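Local coordinates for NAD-dependent formate dehydrogenase gamma subunit (Cupriavidus necator, PDB 6VW7), which carries a [2Fe-2S] cluster in a thioredoxin-like domain and probably serves in electron transfer within the NAD-dependent formate dehydrogenase complex, at residues A[33-38]-A[66-71]. Residues are numbered along the deposited sequence; the frame is centred on the assembly and turned at random.
Sequences PILHEI and GVITFY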
# COMPACT_ATOMS: atom_id res chain seq x y z
N PRO A 33 17.00 8.63 -6.43
CA PRO A 33 17.85 7.42 -6.33
C PRO A 33 19.22 7.72 -5.74
O PRO A 33 19.77 6.89 -5.00
CB PRO A 33 17.95 6.93 -7.78
CG PRO A 33 16.59 7.38 -8.38
CD PRO A 33 16.36 8.74 -7.76
N ILE A 34 19.79 8.89 -6.05
CA ILE A 34 21.09 9.24 -5.48
C ILE A 34 20.96 9.44 -3.97
O ILE A 34 21.75 8.91 -3.19
CB ILE A 34 21.65 10.50 -6.17
CG1 ILE A 34 22.15 10.17 -7.57
CG2 ILE A 34 22.75 11.15 -5.32
CD1 ILE A 34 22.59 11.39 -8.38
N LEU A 35 19.95 10.20 -3.55
CA LEU A 35 19.77 10.46 -2.12
C LEU A 35 19.51 9.17 -1.35
O LEU A 35 20.02 8.99 -0.24
CB LEU A 35 18.63 11.46 -1.90
CG LEU A 35 18.87 12.89 -2.40
CD1 LEU A 35 17.59 13.79 -2.24
CD2 LEU A 35 20.03 13.52 -1.69
N HIS A 36 18.72 8.26 -1.93
CA HIS A 36 18.50 6.95 -1.31
C HIS A 36 19.81 6.17 -1.16
O HIS A 36 20.07 5.56 -0.11
CB HIS A 36 17.51 6.14 -2.14
CG HIS A 36 16.08 6.50 -1.89
ND1 HIS A 36 15.51 6.47 -0.63
CD2 HIS A 36 15.09 6.90 -2.73
CE1 HIS A 36 14.24 6.82 -0.72
NE2 HIS A 36 13.96 7.10 -1.98
N GLU A 37 20.63 6.13 -2.21
CA GLU A 37 21.85 5.32 -2.12
C GLU A 37 22.84 5.90 -1.11
O GLU A 37 23.50 5.15 -0.38
CB GLU A 37 22.52 5.20 -3.50
CG GLU A 37 23.77 4.30 -3.53
CD GLU A 37 23.48 2.81 -3.28
OE1 GLU A 37 22.29 2.44 -3.13
OE2 GLU A 37 24.45 2.02 -3.23
N ILE A 38 22.96 7.23 -1.05
CA ILE A 38 23.79 7.87 -0.03
C ILE A 38 23.28 7.53 1.37
O ILE A 38 24.03 7.06 2.23
CB ILE A 38 23.84 9.40 -0.24
CG1 ILE A 38 24.46 9.74 -1.60
CG2 ILE A 38 24.66 10.04 0.88
CD1 ILE A 38 24.44 11.25 -1.95
N GLY A 66 16.55 21.68 -0.96
CA GLY A 66 15.10 21.74 -0.82
C GLY A 66 14.44 20.38 -0.99
O GLY A 66 13.44 20.07 -0.33
N VAL A 67 14.99 19.54 -1.87
CA VAL A 67 14.48 18.18 -2.00
C VAL A 67 14.74 17.38 -0.73
O VAL A 67 13.84 16.72 -0.20
CB VAL A 67 15.09 17.51 -3.25
CG1 VAL A 67 14.83 15.98 -3.27
CG2 VAL A 67 14.56 18.20 -4.52
N ILE A 68 15.98 17.44 -0.21
CA ILE A 68 16.31 16.72 1.01
C ILE A 68 15.38 17.13 2.14
O ILE A 68 14.88 16.29 2.89
CB ILE A 68 17.79 16.97 1.39
CG1 ILE A 68 18.73 16.38 0.33
CG2 ILE A 68 18.09 16.38 2.75
CD1 ILE A 68 20.18 16.88 0.45
N THR A 69 15.11 18.44 2.26
CA THR A 69 14.26 18.95 3.32
C THR A 69 12.79 18.57 3.12
O THR A 69 12.07 18.35 4.10
CB THR A 69 14.42 20.48 3.39
OG1 THR A 69 15.73 20.79 3.87
CG2 THR A 69 13.39 21.10 4.32
N PHE A 70 12.33 18.48 1.87
CA PHE A 70 10.92 18.21 1.61
C PHE A 70 10.52 16.81 2.06
O PHE A 70 9.43 16.62 2.61
CB PHE A 70 10.63 18.40 0.11
CG PHE A 70 9.17 18.18 -0.28
CD1 PHE A 70 8.28 19.24 -0.26
CD2 PHE A 70 8.72 16.93 -0.69
CE1 PHE A 70 6.94 19.05 -0.61
CE2 PHE A 70 7.39 16.73 -1.05
CZ PHE A 70 6.49 17.80 -1.01
N TYR A 71 11.37 15.82 1.83
CA TYR A 71 10.97 14.43 1.99
C TYR A 71 11.37 13.93 3.37
O TYR A 71 12.57 13.87 3.69
CB TYR A 71 11.60 13.56 0.89
CG TYR A 71 11.02 13.80 -0.50
CD1 TYR A 71 9.80 13.23 -0.89
CD2 TYR A 71 11.71 14.57 -1.43
CE1 TYR A 71 9.28 13.45 -2.19
CE2 TYR A 71 11.20 14.80 -2.70
CZ TYR A 71 9.98 14.25 -3.08
OH TYR A 71 9.52 14.48 -4.35
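L35 of helix 31-42 meets V67 and I68 of helix 61-70 through apolar side chains alone. Its CB points at the other helix, and the two methyls share the work. L35 CD1 lies 3.7 Å from V67 CG1. L35 CD2 lies 3.7 Å from I68 CG1 and 4.0 Å from I68 CD1. CD1 of L35 also reaches I68 CG1, at 3.8 Å, so the leucine fork straddles that methylene. V67 touches with one branch: chi1 of 168° sets CG1 opposite the backbone N and turns it to L35. No hydrogen bond links the two segments, whose CA atoms come no closer than 7.8 Å, between L35 and I68.

A loop and helix 50-57 add to the packing. L35 and I68 both rest on I45, while I53 and V50 of helix 50-57 reach L35 and I68 respectively. Just past the end of helix 61-70, Y71 OH hydrogen-bonds R285 O and S281 OG of the beta subunit, and V67 packs on G284 of that chain.

The contact is hydrophobic helix-to-helix packing in the N-terminal helical bundle, which precedes the thioredoxin-like fold that holds the [2Fe-2S] cluster, as in the complex I 24 kDa subunit family.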